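Side-chain contacts in ABC transporter substrate-binding protein (Staphylococcus aureus subsp. aureus NCTC 8325, PDB 3UN6), which is of unknown function but binds zinc and probably delivers an unidentified ligand to an ABC-type import system: residues I44-N49 with Y219-V224; V191-G196 with T273-W278; L50-K55 with V258-H263. All blocks are in the same frame, centred on the assembly; numbering follows the deposited sequence.

Contact 1 (I44-N49 with Y219-V224). With ZN (zinc ion), chain B.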
# COMPACT_ATOMS: atom_id res chain seq x y z
N ILE A 44 -7.59 -1.30 2.29
CA ILE A 44 -6.84 -2.33 1.62
C ILE A 44 -6.00 -3.01 2.70
O ILE A 44 -5.80 -2.44 3.78
CB ILE A 44 -5.93 -1.74 0.58
CG1 ILE A 44 -5.04 -0.65 1.21
CG2 ILE A 44 -6.77 -1.17 -0.58
CD1 ILE A 44 -4.06 0.01 0.24
N THR A 45 -5.51 -4.22 2.44
CA THR A 45 -4.71 -4.94 3.44
C THR A 45 -3.43 -4.19 3.82
O THR A 45 -2.88 -4.41 4.90
CB THR A 45 -4.28 -6.34 2.98
OG1 THR A 45 -3.36 -6.24 1.89
CG2 THR A 45 -5.50 -7.19 2.58
N HIS A 46 -2.98 -3.30 2.96
CA HIS A 46 -1.76 -2.57 3.23
C HIS A 46 -1.88 -1.59 4.37
O HIS A 46 -0.86 -1.13 4.89
CB HIS A 46 -1.22 -1.87 1.99
CG HIS A 46 -0.94 -2.80 0.86
ND1 HIS A 46 -0.52 -2.36 -0.37
CD2 HIS A 46 -1.07 -4.14 0.76
CE1 HIS A 46 -0.36 -3.40 -1.17
NE2 HIS A 46 -0.69 -4.49 -0.51
N SER A 47 -3.11 -1.30 4.78
CA SER A 47 -3.32 -0.36 5.88
C SER A 47 -3.90 -1.02 7.11
O SER A 47 -4.18 -0.33 8.08
CB SER A 47 -4.29 0.75 5.41
OG SER A 47 -5.61 0.25 5.34
N ALA A 48 -4.06 -2.35 7.10
CA ALA A 48 -4.73 -3.09 8.17
C ALA A 48 -4.00 -3.05 9.52
O ALA A 48 -4.64 -3.22 10.55
CB ALA A 48 -4.96 -4.53 7.74
N ASN A 49 -2.69 -2.84 9.52
CA ASN A 49 -1.97 -2.74 10.79
C ASN A 49 -2.42 -1.50 11.59
O ASN A 49 -2.29 -1.48 12.79
CB ASN A 49 -0.45 -2.74 10.63
CG ASN A 49 0.27 -3.05 11.93
OD1 ASN A 49 -0.08 -3.98 12.64
ND2 ASN A 49 1.27 -2.26 12.26
N TYR A 219 8.45 -3.09 -1.87
CA TYR A 219 7.73 -2.27 -0.94
C TYR A 219 6.57 -1.59 -1.69
O TYR A 219 6.69 -1.25 -2.88
CB TYR A 219 8.64 -1.22 -0.29
CG TYR A 219 9.70 -1.74 0.64
CD1 TYR A 219 9.64 -3.03 1.18
CD2 TYR A 219 10.69 -0.89 1.10
CE1 TYR A 219 10.61 -3.47 2.08
CE2 TYR A 219 11.64 -1.31 2.01
CZ TYR A 219 11.60 -2.60 2.50
OH TYR A 219 12.55 -3.01 3.40
N CYS A 220 5.44 -1.42 -1.00
CA CYS A 220 4.29 -0.75 -1.56
C CYS A 220 3.83 0.42 -0.68
O CYS A 220 4.09 1.56 -0.98
CB CYS A 220 3.15 -1.73 -1.82
SG CYS A 220 1.75 -0.97 -2.72
N CYS A 221 3.14 0.14 0.41
CA CYS A 221 2.68 1.20 1.28
C CYS A 221 3.54 1.37 2.53
O CYS A 221 4.04 0.40 3.09
CB CYS A 221 1.23 0.98 1.69
SG CYS A 221 0.02 1.27 0.34
N VAL A 222 3.65 2.61 2.97
CA VAL A 222 4.41 2.97 4.18
C VAL A 222 3.57 3.87 5.09
O VAL A 222 2.64 4.55 4.63
CB VAL A 222 5.72 3.79 3.83
CG1 VAL A 222 6.80 2.87 3.29
CG2 VAL A 222 5.39 4.93 2.88
N LEU A 223 3.87 3.83 6.38
CA LEU A 223 3.28 4.76 7.33
C LEU A 223 4.17 5.99 7.30
O LEU A 223 5.40 5.90 7.58
CB LEU A 223 3.27 4.19 8.74
CG LEU A 223 2.80 5.13 9.86
CD1 LEU A 223 1.38 5.54 9.67
CD2 LEU A 223 2.98 4.45 11.24
N VAL A 224 3.58 7.12 6.92
CA VAL A 224 4.28 8.39 6.93
C VAL A 224 3.62 9.31 7.96
O VAL A 224 2.40 9.21 8.20
CB VAL A 224 4.24 9.08 5.58
CG1 VAL A 224 4.86 8.17 4.52
CG2 VAL A 224 2.81 9.45 5.19
ZN ZN B . 0.03 -0.47 -1.13
O HOH W 1 -1.83 -0.03 -2.57
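His-46, Cys-220 and Cys-221 meet at a zinc ion, and nearly all of this contact is made through the metal. The imidazole binds zinc through ND1, at 2.1 Å from the ion. Cys-220 SG lies 2.4 Å from the zinc and Cys-221 SG 2.3 Å. One water is the fourth ligand, with its oxygen 2.4 Å from the ion. The four ligands form a distorted tetrahedron. The angle between the two sulfurs at zinc is the widest, about 126°.

The cysteines are neighbours in sequence, yet both face His-46, because the backbone at Cys-220 departs from strand shape. Their first torsions differ and bring the sulfurs to one ion. Cys-220 SG lies anti to the backbone N (chi1 -173°). Cys-221 SG is instead anti to the carbonyl carbon (chi1 -72°).

Direct contacts across the segments are few. Both sulfurs sit at the edge of the imidazole, beside ND1. Cys-221 SG is in the ring plane, 3.7 Å from His-46 ND1. Cys-220 SG is 3.6 Å from His-46 ND1. Ile-44 CD1 comes within 4.3 Å of Cys-221 SG, a loose contact. No hydrogen bond joins the segments.

A second shell surrounds the ligands. The ring of His-114 stacks on His-46, and NE2 of His-114 is hydrogen-bonded to Cys-221 N. His-46 NE2 makes a weak hydrogen bond to Gly-117 O, which helps fix the ring's rotation.

His-46 lies in the turn between strand 36-41 and helix 48-58. Cys-221 opens strand 221-225 and Cys-220 comes just before it. This is a buried zinc site of two cysteines, one histidine and a water near the middle of the chain, consistent with the ligand cleft of a periplasmic-binding-protein fold.

Contact 2 (V191-G196 with T273-W278)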
# COMPACT_ATOMS: atom_id res chain seq x y z
N VAL A 191 -3.32 -4.00 -8.09
CA VAL A 191 -3.79 -3.28 -6.92
C VAL A 191 -3.55 -4.11 -5.67
O VAL A 191 -3.16 -5.28 -5.77
CB VAL A 191 -5.29 -3.01 -7.06
CG1 VAL A 191 -6.07 -4.36 -7.03
CG2 VAL A 191 -5.78 -2.05 -5.98
N ALA A 192 -3.72 -3.48 -4.51
CA ALA A 192 -3.59 -4.20 -3.25
C ALA A 192 -4.86 -4.99 -3.03
O ALA A 192 -5.94 -4.59 -3.47
CB ALA A 192 -3.39 -3.22 -2.09
N GLU A 193 -4.75 -6.11 -2.33
CA GLU A 193 -5.95 -6.83 -1.95
C GLU A 193 -6.67 -5.89 -0.99
O GLU A 193 -6.04 -5.02 -0.39
CB GLU A 193 -5.61 -8.16 -1.32
CG GLU A 193 -5.04 -9.18 -2.31
CD GLU A 193 -6.06 -9.67 -3.37
OE1 GLU A 193 -7.00 -8.93 -3.73
OE2 GLU A 193 -5.88 -10.81 -3.87
N PRO A 194 -8.00 -6.06 -0.83
CA PRO A 194 -8.84 -7.08 -1.38
C PRO A 194 -9.43 -6.81 -2.76
O PRO A 194 -10.30 -7.55 -3.17
CB PRO A 194 -9.96 -7.14 -0.36
CG PRO A 194 -10.13 -5.71 0.04
CD PRO A 194 -8.79 -5.07 -0.08
N PHE A 195 -8.92 -5.83 -3.49
CA PHE A 195 -9.53 -5.47 -4.77
C PHE A 195 -9.29 -6.44 -5.92
O PHE A 195 -9.98 -6.36 -6.93
CB PHE A 195 -9.30 -3.98 -5.08
CG PHE A 195 -10.00 -3.10 -4.09
CD1 PHE A 195 -11.39 -2.96 -4.15
CD2 PHE A 195 -9.31 -2.57 -3.01
CE1 PHE A 195 -12.09 -2.21 -3.20
CE2 PHE A 195 -10.00 -1.80 -2.04
CZ PHE A 195 -11.40 -1.64 -2.14
N GLY A 196 -8.38 -7.39 -5.74
CA GLY A 196 -8.20 -8.45 -6.74
C GLY A 196 -9.20 -9.54 -6.45
O GLY A 196 -9.97 -9.96 -7.33
N THR A 273 -10.18 -13.41 3.72
CA THR A 273 -9.32 -14.56 4.02
C THR A 273 -8.32 -14.71 2.88
O THR A 273 -7.12 -14.85 3.10
CB THR A 273 -10.14 -15.83 4.21
OG1 THR A 273 -11.02 -15.62 5.32
CG2 THR A 273 -9.23 -17.02 4.51
N GLN A 274 -8.81 -14.66 1.64
CA GLN A 274 -7.92 -14.71 0.48
C GLN A 274 -6.90 -13.54 0.53
O GLN A 274 -5.70 -13.72 0.29
CB GLN A 274 -8.73 -14.67 -0.81
CG GLN A 274 -7.90 -14.61 -2.09
CD GLN A 274 -8.77 -14.78 -3.32
OE1 GLN A 274 -9.79 -15.44 -3.26
NE2 GLN A 274 -8.36 -14.20 -4.43
N SER A 275 -7.40 -12.34 0.85
CA SER A 275 -6.59 -11.13 0.90
C SER A 275 -5.49 -11.23 1.96
O SER A 275 -4.34 -10.87 1.71
CB SER A 275 -7.48 -9.93 1.19
OG SER A 275 -8.43 -9.73 0.12
N ALA A 276 -5.88 -11.73 3.14
CA ALA A 276 -4.97 -11.87 4.25
C ALA A 276 -3.96 -12.99 4.02
O ALA A 276 -2.81 -12.88 4.46
CB ALA A 276 -5.76 -12.12 5.54
N ALA A 277 -4.37 -14.05 3.33
CA ALA A 277 -3.48 -15.16 3.05
C ALA A 277 -2.24 -14.69 2.29
O ALA A 277 -1.16 -15.21 2.55
CB ALA A 277 -4.19 -16.26 2.27
N TRP A 278 -2.37 -13.70 1.41
CA TRP A 278 -1.23 -13.24 0.59
C TRP A 278 -0.53 -11.97 1.07
O TRP A 278 0.36 -11.45 0.38
CB TRP A 278 -1.65 -13.13 -0.89
CG TRP A 278 -2.00 -14.45 -1.49
CD1 TRP A 278 -3.22 -15.10 -1.44
CD2 TRP A 278 -1.10 -15.34 -2.17
NE1 TRP A 278 -3.12 -16.31 -2.07
CE2 TRP A 278 -1.84 -16.48 -2.53
CE3 TRP A 278 0.25 -15.26 -2.53
CZ2 TRP A 278 -1.29 -17.53 -3.24
CZ3 TRP A 278 0.80 -16.31 -3.24
CH2 TRP A 278 0.04 -17.43 -3.58
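Two torsions bring Ser-275 and Glu-193 together. The hydroxyl of Ser-275 lies beside its own backbone N (chi1 -63°), and CG of Glu-193 does the same at its residue (chi1 -70°). Ser-275 OG then lies against the turn at Glu-193 and Pro-194. It is 3.0 Å from Pro-194 CB, a tight approach, and 3.5 Å from Glu-193 CB. No hydrogen bond crosses here. The hydroxyl finds its polar partner in its own helix, at Val-271 O. Ser-275 CB meets Glu-193 CB at 3.6 Å.

The peptide bond before Pro-194 is cis. It turns the chain sharply between strand 188-192 and helix 195-201, and helix 269-277 packs against this turn through Ser-275. The turn also borders the zinc site, in what is probably the ligand cleft of a binding-protein fold: the backbone of Glu-193 is hydrogen-bonded to Thr-45, and Ala-192 touches His-46.

The Glu-193 chain bends again at its second torsion (chi2 -68°), which turns the carboxylate back to the amides that begin helix 195-201. OE1 of Glu-193 accepts from Gly-196 N at 2.9 Å, a bent bond met nearly end-on to the C-O bond. It also accepts from Ala-197 N. These two bonds help hold the carboxylate in place. OE2 of Glu-193 faces Gln-274 NE2 at 4.2 Å, too far for a hydrogen bond. The amide nitrogen of Gln-274 instead makes a weak bond to Glu-200 OE1.

Contact 3 (L50-K55 with V258-H263)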
# COMPACT_ATOMS: atom_id res chain seq x y z
N LEU A 50 -2.94 -0.48 10.92
CA LEU A 50 -3.50 0.68 11.62
C LEU A 50 -4.75 0.27 12.42
O LEU A 50 -4.98 0.79 13.53
CB LEU A 50 -3.87 1.80 10.65
CG LEU A 50 -2.72 2.58 10.04
CD1 LEU A 50 -3.27 3.56 9.01
CD2 LEU A 50 -1.95 3.30 11.12
N MSE A 51 -5.55 -0.65 11.86
CA MSE A 51 -6.77 -1.13 12.53
C MSE A 51 -6.34 -1.90 13.78
O MSE A 51 -6.92 -1.75 14.87
CB MSE A 51 -7.59 -2.08 11.63
CG MSE A 51 -7.86 -1.69 10.14
SE MSE A 51 -8.75 -0.02 9.75
CE MSE A 51 -7.18 1.17 9.64
N MSE A 52 -5.33 -2.75 13.63
CA MSE A 52 -4.83 -3.50 14.78
C MSE A 52 -4.31 -2.54 15.85
O MSE A 52 -4.57 -2.75 17.05
CB MSE A 52 -3.72 -4.46 14.37
CG MSE A 52 -3.20 -5.24 15.50
SE MSE A 52 -4.55 -6.51 16.23
CE MSE A 52 -3.81 -6.64 18.00
N THR A 53 -3.59 -1.50 15.43
CA THR A 53 -3.03 -0.51 16.37
C THR A 53 -4.15 0.12 17.20
O THR A 53 -4.05 0.23 18.42
CB THR A 53 -2.22 0.58 15.64
OG1 THR A 53 -1.19 -0.06 14.87
CG2 THR A 53 -1.59 1.56 16.61
N LYS A 54 -5.22 0.50 16.51
CA LYS A 54 -6.42 1.04 17.11
C LYS A 54 -7.02 0.06 18.14
O LYS A 54 -7.35 0.45 19.25
CB LYS A 54 -7.44 1.33 16.00
CG LYS A 54 -8.77 1.92 16.43
CD LYS A 54 -8.60 3.27 17.01
CE LYS A 54 -9.94 3.89 17.25
NZ LYS A 54 -9.79 5.14 18.02
N LYS A 55 -7.10 -1.22 17.78
CA LYS A 55 -7.65 -2.20 18.70
C LYS A 55 -6.76 -2.34 19.94
O LYS A 55 -7.25 -2.41 21.06
CB LYS A 55 -7.83 -3.55 18.04
CG LYS A 55 -8.49 -4.55 18.98
CD LYS A 55 -8.57 -5.96 18.40
CE LYS A 55 -9.23 -6.91 19.43
NZ LYS A 55 -9.18 -8.33 19.00
N VAL A 258 -7.42 -11.52 9.64
CA VAL A 258 -8.75 -11.67 9.04
C VAL A 258 -9.80 -11.00 9.91
O VAL A 258 -10.58 -10.20 9.44
CB VAL A 258 -9.16 -13.18 8.81
CG1 VAL A 258 -10.64 -13.28 8.37
CG2 VAL A 258 -8.23 -13.86 7.76
N ASP A 259 -9.80 -11.34 11.20
CA ASP A 259 -10.77 -10.77 12.16
C ASP A 259 -10.70 -9.23 12.20
O ASP A 259 -11.73 -8.56 12.21
CB ASP A 259 -10.55 -11.37 13.56
CG ASP A 259 -10.87 -12.88 13.64
OD1 ASP A 259 -11.66 -13.38 12.80
OD2 ASP A 259 -10.35 -13.56 14.55
N ILE A 260 -9.49 -8.67 12.21
CA ILE A 260 -9.34 -7.20 12.16
C ILE A 260 -10.02 -6.61 10.93
O ILE A 260 -10.80 -5.68 11.02
CB ILE A 260 -7.85 -6.78 12.15
CG1 ILE A 260 -7.35 -6.57 13.58
CG2 ILE A 260 -7.68 -5.49 11.42
CD1 ILE A 260 -8.09 -5.41 14.34
N MSE A 261 -9.71 -7.17 9.77
CA MSE A 261 -10.25 -6.67 8.53
C MSE A 261 -11.76 -6.86 8.37
O MSE A 261 -12.44 -5.96 7.88
CB MSE A 261 -9.51 -7.27 7.35
CG MSE A 261 -8.04 -6.88 7.35
SE MSE A 261 -7.21 -7.42 5.72
CE MSE A 261 -7.35 -9.17 5.83
N THR A 262 -12.30 -8.01 8.79
CA THR A 262 -13.74 -8.24 8.63
C THR A 262 -14.50 -7.19 9.41
O THR A 262 -15.58 -6.73 9.00
CB THR A 262 -14.19 -9.65 9.07
OG1 THR A 262 -13.72 -9.91 10.40
CG2 THR A 262 -13.64 -10.71 8.12
N HIS A 263 -13.93 -6.79 10.53
CA HIS A 263 -14.55 -5.79 11.34
C HIS A 263 -14.66 -4.43 10.63
O HIS A 263 -15.74 -3.85 10.57
CB HIS A 263 -13.76 -5.63 12.65
CG HIS A 263 -14.36 -4.64 13.59
ND1 HIS A 263 -15.31 -4.98 14.52
CD2 HIS A 263 -14.16 -3.30 13.72
CE1 HIS A 263 -15.66 -3.90 15.20
NE2 HIS A 263 -14.98 -2.87 14.73
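Ile-260 makes this contact with Met-51 and Met-52, both present as selenomethionine. Ile-260 has by far the most surface buried here. Its CG2 meets Met-51, while the CG1-CD1 branch meets Met-52, the Met-51 carbonyl and Lys-55.

CG2 of Ile-260 presses on the base of the Met-51 side chain. Met-51 CB and Ile-260 CG2 are 3.4 Å apart, closer than usual for two carbons. The first torsion of Ile-260 is off a staggered position (chi1 -91°), with CG2 anti to the backbone N and turned onto Met-51 CB. Beyond CG the Met-51 chain bends twice, at chi2 and chi3, and leads its selenium away from Ile-260. The Met-51 side chain also touches Leu-69 and Phe-265.

The other branch lies on the helix backbone. CD1 of Ile-260 is 3.8 Å from Met-52 CA and 3.9 Å from Met-51 O. Met-52 meets the CG1 side of the same residue, with its SE 3.9 Å from Ile-260 CG1. The two side chains pass at about a right angle. Met-52 also touches Ser-247 and Lys-250 of helix 234-250.

Lys-55 closes the outer margin. Its extended chain brings CD to 4.1 Å from Ile-260 CD1. This is an aliphatic touch at the exposed end of the contact.

Helices 50-55 and 258-263 cross almost perpendicularly, at 93°, with their axes 9.7 Å apart at the closest point. Ile-260 acts as a single knob set among Ala-48, which it meets at the backbone O, Met-51, Met-52 and Lys-55, the i, i+3, i+4, i+7 spacing of a knobs-into-holes socket. The contact joins helix 48-58, which follows the first strand of the binding-protein fold, to helix 254-264 from the later part of the chain.

Contact 1 lies nearest the centre of the chain and is held by metal bonds. Contact 2 is also buried but farther out, and joins a turn to a helix without any hydrogen bond between them. Contact 3 is farthest from the centre yet still mostly buried, with only Lys-55 exposed among its touching residues, and it is apolar. Contacts 1 and 3 share helix 48-58. Helices 254-264 and 269-277 are consecutive, and they tie contacts 2 and 3 together where Ala-276 packs on Met-261 and Val-258. Contacts 1 and 2 meet where Ile-44 packs on Phe-195. Thr-45 packs on Met-261, so the zinc-site turn touches both other contacts.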